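Local coordinates for protein carbamate kinase (Mycoplasma penetrans, PDB 4AXS) that probably acts as a carbamate kinase of the amino acid kinase family, transferring a phosphoryl group between carbamoyl phosphate and ADP, at residues A[316-319]-A[320-324]; A[270-274]-A[275-279]; A[92-96]-A[97-101]; A[228-232]-A[233-237]. One frame throughout, in Å; residues are numbered along the deposited sequence.

Interaction 1 (A[316-319]-A[320-324]); sequences SKVE and DALKG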
loop_
_atom_site.group_PDB
_atom_site.type_symbol
_atom_site.label_atom_id
_atom_site.label_comp_id
_atom_site.label_asym_id
_atom_site.label_seq_id
_atom_site.Cartn_x
_atom_site.Cartn_y
_atom_site.Cartn_z
ATOM N N SER A 316 24.351 7.498 8.281
ATOM C CA SER A 316 25.714 6.998 8.098
ATOM C C SER A 316 26.172 6.322 9.400
ATOM O O SER A 316 26.852 5.289 9.379
ATOM C CB SER A 316 26.643 8.181 7.794
ATOM O OG SER A 316 26.274 8.865 6.606
ATOM N N LYS A 317 25.796 6.906 10.530
ATOM C CA LYS A 317 26.409 6.526 11.795
ATOM C C LYS A 317 25.452 5.842 12.761
ATOM O O LYS A 317 25.531 6.051 13.977
ATOM C CB LYS A 317 27.038 7.763 12.441
ATOM C CG LYS A 317 27.892 8.566 11.455
ATOM C CD LYS A 317 28.263 9.935 11.987
ATOM C CE LYS A 317 28.519 10.929 10.861
ATOM N NZ LYS A 317 27.263 11.576 10.383
ATOM N N VAL A 318 24.571 5.002 12.225
ATOM C CA VAL A 318 23.488 4.447 13.024
ATOM C C VAL A 318 23.825 3.118 13.695
ATOM O O VAL A 318 23.235 2.774 14.717
ATOM C CB VAL A 318 22.194 4.313 12.209
ATOM C CG1 VAL A 318 22.456 3.587 10.891
ATOM C CG2 VAL A 318 21.125 3.597 13.028
ATOM N N GLU A 319 24.759 2.364 13.129
ATOM C CA GLU A 319 25.239 1.166 13.816
ATOM C C GLU A 319 26.133 1.577 14.994
ATOM O O GLU A 319 26.070 0.983 16.076
ATOM C CB GLU A 319 25.970 0.211 12.862
ATOM C CG GLU A 319 26.823 0.885 11.798
ATOM C CD GLU A 319 26.080 1.064 10.491
ATOM O OE1 GLU A 319 25.767 0.036 9.848
ATOM O OE2 GLU A 319 25.804 2.223 10.105
ATOM N N ASP A 320 26.952 2.603 14.782
ATOM C CA ASP A 320 27.706 3.198 15.880
ATOM C C ASP A 320 26.722 3.649 16.949
ATOM O O ASP A 320 26.915 3.401 18.147
ATOM C CB ASP A 320 28.512 4.419 15.406
ATOM C CG ASP A 320 29.730 4.039 14.584
ATOM O OD1 ASP A 320 30.779 3.728 15.189
ATOM O OD2 ASP A 320 29.640 4.062 13.334
ATOM N N ALA A 321 25.666 4.313 16.487
ATOM C CA ALA A 321 24.704 4.963 17.368
ATOM C C ALA A 321 24.090 3.982 18.348
ATOM O O ALA A 321 23.818 4.331 19.500
ATOM C CB ALA A 321 23.622 5.640 16.553
ATOM N N LEU A 322 23.888 2.751 17.890
ATOM C CA LEU A 322 23.301 1.712 18.726
ATOM C C LEU A 322 24.253 1.235 19.809
ATOM O O LEU A 322 23.905 0.370 20.615
ATOM C CB LEU A 322 22.861 0.538 17.865
ATOM C CG LEU A 322 21.546 0.797 17.144
ATOM C CD1 LEU A 322 21.698 0.445 15.676
ATOM C CD2 LEU A 322 20.409 0.021 17.812
ATOM N N LYS A 323 25.454 1.806 19.824
ATOM C CA LYS A 323 26.450 1.468 20.831
ATOM C C LYS A 323 27.062 2.700 21.483
ATOM O O LYS A 323 28.264 2.739 21.758
ATOM C CB LYS A 323 27.528 0.564 20.235
ATOM C CG LYS A 323 27.091 -0.885 20.180
ATOM C CD LYS A 323 26.355 -1.243 21.467
ATOM C CE LYS A 323 25.928 -2.700 21.511
ATOM N NZ LYS A 323 25.289 -3.008 22.824
ATOM N N GLY A 324 26.227 3.704 21.728
ATOM C CA GLY A 324 26.648 4.898 22.443
ATOM C C GLY A 324 27.638 5.765 21.689
ATOM O O GLY A 324 27.818 6.940 22.018
#
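Leu322 N lies between two carbonyls of the preceding turn, at 3.2 Å from Val318 O and 3.3 Å from Glu319 O. The first bond has the i to i+4 spacing of an alpha-helix, with the donor 43° out of the carbonyl plane; the second, weak at an N-H...O angle of 129°, has i to i+3 spacing. A further weak bond runs from Ala321 N to Lys317 O, the carbonyl of the N-cap residue. Polar contact across the turn is thus entirely backbone to backbone.

The apolar contact is between Val318 and Leu322, which lie side by side and point the same way, CG2 of Val318 standing 4.2 Å from CD1 of Leu322. With chi1 at 51° the valine turns this branch anti to its own N and alongside the leucine. Both side chains touch helix 48-59, while Ala321 packs on Ile311 and Ala313 of strand 309-313.

The charged side chains make no bond across the turn. Glu319, bent at chi2, carries OE2 to a salt bridge with Lys53 of helix 48-59, and Asp320 OD2 stays 5.3 Å from Glu319 OE2. The chemistry implies a short, irregularly bonded helical turn, held to the fold largely by its apolar side.

Interaction 2 (A[270-274]-A[275-279]); sequences KTVDV and KALNN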
loop_
_atom_site.group_PDB
_atom_site.type_symbol
_atom_site.label_atom_id
_atom_site.label_comp_id
_atom_site.label_asym_id
_atom_site.label_seq_id
_atom_site.Cartn_x
_atom_site.Cartn_y
_atom_site.Cartn_z
ATOM N N LYS A 270 24.336 13.157 24.792
ATOM C CA LYS A 270 24.738 11.784 24.508
ATOM C C LYS A 270 23.700 10.845 25.095
ATOM O O LYS A 270 22.988 10.152 24.371
ATOM C CB LYS A 270 26.109 11.503 25.110
ATOM C CG LYS A 270 27.096 12.655 24.931
ATOM C CD LYS A 270 28.434 12.348 25.584
ATOM C CE LYS A 270 29.506 13.350 25.167
ATOM N NZ LYS A 270 30.838 12.685 25.002
ATOM N N THR A 271 23.622 10.816 26.418
ATOM C CA THR A 271 22.458 10.245 27.073
ATOM C C THR A 271 21.664 11.421 27.629
ATOM O O THR A 271 22.124 12.567 27.564
ATOM C CB THR A 271 22.844 9.251 28.176
ATOM O OG1 THR A 271 23.751 8.283 27.637
ATOM C CG2 THR A 271 21.618 8.526 28.685
ATOM N N VAL A 272 20.469 11.154 28.143
ATOM C CA VAL A 272 19.620 12.210 28.667
ATOM C C VAL A 272 18.331 11.548 29.096
ATOM O O VAL A 272 18.102 10.380 28.791
ATOM C CB VAL A 272 19.514 13.389 27.690
ATOM C CG1 VAL A 272 18.727 12.961 26.422
ATOM C CG2 VAL A 272 18.887 14.595 28.367
ATOM N N ASP A 273 17.396 12.291 29.610
ATOM C CA ASP A 273 16.151 11.741 30.129
ATOM C C ASP A 273 15.047 12.784 30.006
ATOM O O ASP A 273 15.282 13.946 29.644
ATOM C CB ASP A 273 16.135 11.131 31.530
ATOM C CG ASP A 273 16.674 12.081 32.602
ATOM O OD1 ASP A 273 16.327 13.294 32.634
ATOM O OD2 ASP A 273 17.444 11.592 33.449
ATOM N N VAL A 274 13.843 12.341 30.349
ATOM C CA VAL A 274 12.621 13.104 30.157
ATOM C C VAL A 274 12.663 14.363 30.999
ATOM O O VAL A 274 12.370 15.465 30.511
ATOM C CB VAL A 274 11.387 12.247 30.549
ATOM C CG1 VAL A 274 10.090 12.893 30.081
ATOM C CG2 VAL A 274 11.536 10.838 29.997
ATOM N N LYS A 275 13.034 14.190 32.267
ATOM C CA LYS A 275 13.179 15.307 33.200
ATOM C C LYS A 275 13.950 16.468 32.574
ATOM O O LYS A 275 13.476 17.605 32.582
ATOM C CB LYS A 275 13.863 14.846 34.498
ATOM C CG LYS A 275 13.953 15.917 35.578
ATOM C CD LYS A 275 14.826 15.479 36.767
ATOM C CE LYS A 275 15.266 16.702 37.609
ATOM N NZ LYS A 275 15.945 16.325 38.880
ATOM N N ALA A 276 15.126 16.190 32.018
ATOM C CA ALA A 276 15.945 17.255 31.421
ATOM C C ALA A 276 15.334 17.782 30.122
ATOM O O ALA A 276 15.269 18.999 29.897
ATOM C CB ALA A 276 17.361 16.773 31.186
ATOM N N LEU A 277 14.885 16.862 29.266
ATOM C CA LEU A 277 14.260 17.253 28.006
ATOM C C LEU A 277 13.118 18.212 28.257
ATOM O O LEU A 277 12.923 19.169 27.513
ATOM C CB LEU A 277 13.779 16.043 27.225
ATOM C CG LEU A 277 14.794 15.464 26.234
ATOM C CD1 LEU A 277 15.743 16.537 25.736
ATOM C CD2 LEU A 277 15.565 14.323 26.832
ATOM N N ASN A 278 12.385 17.985 29.337
ATOM C CA ASN A 278 11.315 18.910 29.709
ATOM C C ASN A 278 11.773 20.352 29.976
ATOM O O ASN A 278 11.135 21.307 29.529
ATOM C CB ASN A 278 10.467 18.331 30.851
ATOM C CG ASN A 278 9.492 17.259 30.350
ATOM O OD1 ASN A 278 9.436 16.147 30.880
ATOM N ND2 ASN A 278 8.744 17.588 29.295
ATOM N N ASN A 279 12.890 20.503 30.680
ATOM C CA ASN A 279 13.490 21.820 30.861
ATOM C C ASN A 279 14.014 22.380 29.545
ATOM O O ASN A 279 13.692 23.514 29.165
ATOM C CB ASN A 279 14.602 21.764 31.902
ATOM C CG ASN A 279 14.094 21.323 33.253
ATOM O OD1 ASN A 279 13.035 21.770 33.695
ATOM N ND2 ASN A 279 14.838 20.434 33.917
#
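Val274 opens helix 274-282 with an i to i+4 backbone bond, its O accepting from Asn278 N at 2.8 Å, nearly along the C=O axis; a like bond from Leu277 N to Asp273 O is less certain. The motif is an N-cap: Asp273 stands just before the first turn, and its carboxylate takes up an amide that has no earlier helical carbonyl to bind. Its chi1 of 54° sets CG between the backbone N and the carbonyl carbon, bringing OD1 back over the turn to accept from Ala276 N at 3.2 Å, with an N-H...O angle of 162°. A carboxylate here probably also interacts favourably with the helix dipole.

Apolar packing comes from Val272, one residue ahead of the cap. It crosses Leu277 at about a right angle and sets both methyls against the leucine, Val272 CG1 lying 3.5 Å from Leu277 CD2. The valine touches Thr328 and Ile330 of strand 328-330, and Leu277 continues onto Ile295 and Met299 of helix 292-302, so the Val272-Leu277 contact lies between that strand and that helix. The other branch of the valine also reaches the first turn, where Val272 CG2 stands 3.9 Å from Ala276 CB.

Interaction 3 (A[92-96]-A[97-101]); sequences ALVPF and AEAGG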
loop_
_atom_site.group_PDB
_atom_site.type_symbol
_atom_site.label_atom_id
_atom_site.label_comp_id
_atom_site.label_asym_id
_atom_site.label_seq_id
_atom_site.Cartn_x
_atom_site.Cartn_y
_atom_site.Cartn_z
ATOM N N ALA A 92 -9.247 14.449 -12.099
ATOM C CA ALA A 92 -10.095 14.370 -10.919
ATOM C C ALA A 92 -9.542 15.118 -9.707
ATOM O O ALA A 92 -8.394 15.578 -9.687
ATOM C CB ALA A 92 -10.382 12.914 -10.567
ATOM N N LEU A 93 -10.391 15.233 -8.698
ATOM C CA LEU A 93 -10.041 15.904 -7.467
ATOM C C LEU A 93 -9.454 14.885 -6.504
ATOM O O LEU A 93 -10.141 13.974 -6.061
ATOM C CB LEU A 93 -11.276 16.589 -6.870
ATOM C CG LEU A 93 -11.888 17.664 -7.787
ATOM C CD1 LEU A 93 -13.413 17.613 -7.810
ATOM C CD2 LEU A 93 -11.382 19.058 -7.414
ATOM N N VAL A 94 -8.170 15.049 -6.201
ATOM C CA VAL A 94 -7.455 14.154 -5.304
ATOM C C VAL A 94 -7.171 14.823 -3.972
ATOM O O VAL A 94 -6.135 15.474 -3.818
ATOM C CB VAL A 94 -6.105 13.737 -5.906
ATOM C CG1 VAL A 94 -5.370 12.805 -4.953
ATOM C CG2 VAL A 94 -6.312 13.086 -7.266
ATOM N N PRO A 95 -8.085 14.656 -3.002
ATOM C CA PRO A 95 -7.828 15.144 -1.650
ATOM C C PRO A 95 -6.501 14.627 -1.119
ATOM O O PRO A 95 -5.898 13.711 -1.692
ATOM C CB PRO A 95 -8.975 14.555 -0.840
ATOM C CG PRO A 95 -10.071 14.379 -1.828
ATOM C CD PRO A 95 -9.380 13.966 -3.097
ATOM N N PHE A 96 -6.055 15.219 -0.016
ATOM C CA PHE A 96 -4.758 14.896 0.535
ATOM C C PHE A 96 -4.704 13.466 1.068
ATOM O O PHE A 96 -3.688 12.794 0.897
ATOM C CB PHE A 96 -4.359 15.905 1.615
ATOM C CG PHE A 96 -2.883 16.056 1.773
ATOM C CD1 PHE A 96 -2.148 16.774 0.847
ATOM C CD2 PHE A 96 -2.226 15.465 2.836
ATOM C CE1 PHE A 96 -0.782 16.918 0.978
ATOM C CE2 PHE A 96 -0.856 15.602 2.976
ATOM C CZ PHE A 96 -0.132 16.331 2.038
ATOM N N ALA A 97 -5.783 13.001 1.699
ATOM C CA ALA A 97 -5.839 11.609 2.150
ATOM C C ALA A 97 -5.457 10.663 1.028
ATOM O O ALA A 97 -4.590 9.804 1.199
ATOM C CB ALA A 97 -7.208 11.251 2.683
ATOM N N GLU A 98 -6.091 10.831 -0.130
ATOM C CA GLU A 98 -5.850 9.920 -1.252
ATOM C C GLU A 98 -4.408 10.015 -1.758
ATOM O O GLU A 98 -3.831 9.017 -2.174
ATOM C CB GLU A 98 -6.872 10.120 -2.396
ATOM C CG GLU A 98 -8.258 9.508 -2.128
ATOM C CD GLU A 98 -9.198 10.438 -1.354
ATOM O OE1 GLU A 98 -8.823 11.601 -1.104
ATOM O OE2 GLU A 98 -10.314 10.012 -0.988
ATOM N N ALA A 99 -3.828 11.210 -1.716
ATOM C CA ALA A 99 -2.418 11.386 -2.079
ATOM C C ALA A 99 -1.445 10.801 -1.036
ATOM O O ALA A 99 -0.282 10.515 -1.346
ATOM C CB ALA A 99 -2.112 12.849 -2.324
ATOM N N GLY A 100 -1.919 10.633 0.197
ATOM C CA GLY A 100 -1.166 9.892 1.193
ATOM C C GLY A 100 -1.273 8.397 0.920
ATOM O O GLY A 100 -0.347 7.628 1.199
ATOM N N GLY A 101 -2.414 7.980 0.371
ATOM C CA GLY A 101 -2.614 6.588 0.031
ATOM C C GLY A 101 -1.627 6.210 -1.061
ATOM O O GLY A 101 -0.951 5.174 -0.987
#
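Glu98 folds back over the ring of Pro95, the N-cap residue of helix 96-121, and can be followed atom by atom. Its CB stands 4.0 Å from Val94 CG1 and 3.8 Å from Pro95 O. With chi1 at -77° CG lies beside the backbone N, and the bend at chi2, 86°, then swings the carboxylate back toward the proline. CD comes to 3.9 Å from Pro95 CD, and OE1 is the atom that touches, lying close to CB, CG and CD of the ring together, with Pro95 CB at 3.0 Å. The other oxygen, OE2, has its strong partner across the dimer interface, accepting a hydrogen bond from His110 NE2 of the second subunit, whose Tyr109 also packs on Glu98.

The backbone starts the helix here. Ala99 N bonds to Pro95 O at 3.2 Å, in the carbonyl plane, and Gly100 N to Phe96 O at 2.9 Å. Val94 CG1 lies 4.2 Å from Ala99 CB. Phe96 points away from the turn, its ring edge-to-face with Phe78 of helix 71-83.

The chemistry implies a division of labour within one carboxylate: OE1 rests against aliphatic carbons, whereas OE2 makes a polar link to the second subunit, tying the start of helix 96-121 to the dimer.

Interaction 4 (A[228-232]-A[233-237]); sequences GVIDK and DFALA. With SO4 (sulfate ion), chain B.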
loop_
_atom_site.group_PDB
_atom_site.type_symbol
_atom_site.label_atom_id
_atom_site.label_comp_id
_atom_site.label_asym_id
_atom_site.label_seq_id
_atom_site.Cartn_x
_atom_site.Cartn_y
_atom_site.Cartn_z
ATOM N N GLY A 228 -5.314 15.949 6.240
ATOM C CA GLY A 228 -4.391 16.346 7.272
ATOM C C GLY A 228 -3.269 15.337 7.332
ATOM O O GLY A 228 -3.239 14.371 6.560
ATOM N N VAL A 229 -2.341 15.564 8.251
ATOM C CA VAL A 229 -1.197 14.685 8.395
ATOM C C VAL A 229 -1.023 14.223 9.835
ATOM O O VAL A 229 -1.656 14.723 10.764
ATOM C CB VAL A 229 0.103 15.379 7.969
ATOM C CG1 VAL A 229 -0.008 15.887 6.547
ATOM C CG2 VAL A 229 0.431 16.504 8.931
ATOM N N ILE A 230 -0.144 13.253 10.000
ATOM C CA ILE A 230 0.191 12.742 11.297
ATOM C C ILE A 230 1.684 12.669 11.266
ATOM O O ILE A 230 2.258 12.180 10.294
ATOM C CB ILE A 230 -0.408 11.359 11.496
ATOM C CG1 ILE A 230 -1.930 11.494 11.608
ATOM C CG2 ILE A 230 0.208 10.685 12.706
ATOM C CD1 ILE A 230 -2.664 10.221 11.469
ATOM N N ASP A 231 2.314 13.214 12.302
ATOM C CA ASP A 231 3.755 13.229 12.406
ATOM C C ASP A 231 4.248 11.781 12.491
ATOM O O ASP A 231 3.862 11.032 13.394
ATOM C CB ASP A 231 4.159 14.028 13.640
ATOM C CG ASP A 231 5.656 14.057 13.853
ATOM O OD1 ASP A 231 6.215 13.020 14.274
ATOM O OD2 ASP A 231 6.267 15.111 13.573
ATOM N N LYS A 232 5.083 11.389 11.531
ATOM C CA LYS A 232 5.552 10.019 11.434
ATOM C C LYS A 232 6.314 9.561 12.682
ATOM O O LYS A 232 6.257 8.383 13.050
ATOM C CB LYS A 232 6.390 9.816 10.161
ATOM C CG LYS A 232 7.741 10.550 10.129
ATOM C CD LYS A 232 8.862 9.671 10.656
ATOM C CE LYS A 232 10.209 10.106 10.110
ATOM N NZ LYS A 232 10.647 11.430 10.647
ATOM N N ASP A 233 7.019 10.479 13.343
ATOM C CA ASP A 233 7.723 10.107 14.579
ATOM C C ASP A 233 6.731 9.711 15.696
ATOM O O ASP A 233 6.855 8.648 16.289
ATOM C CB ASP A 233 8.728 11.195 15.002
ATOM C CG ASP A 233 9.801 11.466 13.925
ATOM O OD1 ASP A 233 10.426 10.504 13.423
ATOM O OD2 ASP A 233 10.027 12.654 13.588
ATOM N N PHE A 234 5.728 10.549 15.949
ATOM C CA PHE A 234 4.620 10.189 16.833
ATOM C C PHE A 234 4.011 8.848 16.417
ATOM O O PHE A 234 3.787 7.959 17.244
ATOM C CB PHE A 234 3.490 11.221 16.739
ATOM C CG PHE A 234 3.805 12.565 17.342
ATOM C CD1 PHE A 234 4.864 12.741 18.216
ATOM C CD2 PHE A 234 3.001 13.661 17.055
ATOM C CE1 PHE A 234 5.113 13.967 18.766
ATOM C CE2 PHE A 234 3.265 14.904 17.618
ATOM C CZ PHE A 234 4.324 15.048 18.466
ATOM N N ALA A 235 3.713 8.715 15.127
ATOM C CA ALA A 235 3.025 7.533 14.647
ATOM C C ALA A 235 3.863 6.330 14.986
ATOM O O ALA A 235 3.397 5.397 15.613
ATOM C CB ALA A 235 2.763 7.610 13.121
ATOM N N LEU A 236 5.118 6.367 14.581
ATOM C CA LEU A 236 5.982 5.208 14.741
ATOM C C LEU A 236 6.320 4.930 16.198
ATOM O O LEU A 236 6.683 3.803 16.560
ATOM C CB LEU A 236 7.240 5.362 13.890
ATOM C CG LEU A 236 6.990 4.745 12.516
ATOM C CD1 LEU A 236 7.727 5.498 11.422
ATOM C CD2 LEU A 236 7.374 3.270 12.530
ATOM N N ALA A 237 6.194 5.958 17.033
ATOM C CA ALA A 237 6.400 5.791 18.461
ATOM C C ALA A 237 5.191 5.077 19.094
ATOM O O ALA A 237 5.354 4.229 19.964
ATOM C CB ALA A 237 6.674 7.133 19.122
HETATM S S SO4 B . 8.916 13.760 7.265
HETATM O O1 SO4 B . 7.501 14.050 7.026
HETATM O O2 SO4 B . 9.248 12.597 6.445
HETATM O O3 SO4 B . 9.791 14.874 6.877
HETATM O O4 SO4 B . 9.167 13.518 8.694
#
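Asp231 lies over one face of the Phe234 ring, its OD1 3.9 Å above the plane and offset toward the rim, its CB 3.6 Å from CD2. The same oxygen caps helix 232-242: with CG turned anti to the backbone N (chi1 178°), OD1 accepts from Phe234 N at 3.0 Å, on the anti side and 16° out of the carboxylate plane, and from Asp233 N in a weaker bond bent to 117°. The main chain continues the turn with Ala235 N to Asp231 O and Leu236 N to Lys232 O.

Lys232 leaves the first turn and doubles back, bent at chi2 and chi4, to run beside Asp233. Its NZ makes a salt bridge to OD1 of Asp233 at 2.9 Å, approaching from above the carboxylate plane, with a weak second bond to OD2. The ammonium also donates to O4 of a bound sulfate at 3.2 Å, and Gly33 N holds the same ion. NZ thus lies between two anionic groups, and Asp233 OD1 holds the lysine end in position beside the sulfate. Asp233 and Leu236 pack on Ala30 of strand 27-31.

A sulfate, though probably from the crystallisation liquor, often marks an anion pocket. An aspartate N-cap followed by a lysine gripping an anion near a strand-end glycine loop is consistent with the phosphate-binding region of an amino acid kinase fold.

Along the chain the order is interaction 3, interaction 4, interaction 2, interaction 1, each at or near a helix start. Interaction 4 is nearest the middle, its centre about 6 Å from the chain centre, whereas the others lie about 19 to 22 Å out. Interactions 3 and 4 are 18 Å apart between centres and touch, Phe96 CE2 reaching Val229 CG1 at 3.7 Å. Interactions 1 and 2 lie across the chain's centre from interaction 3, about 37 and 39 Å from it between centres. The five-stranded sheet is shared: strand 309-313 meets interaction 1, 328-330 interaction 2, and 27-31 and 247-251 interaction 4. Helix 292-302 packs against interactions 2 and 4, while interaction 3 faces the second subunit.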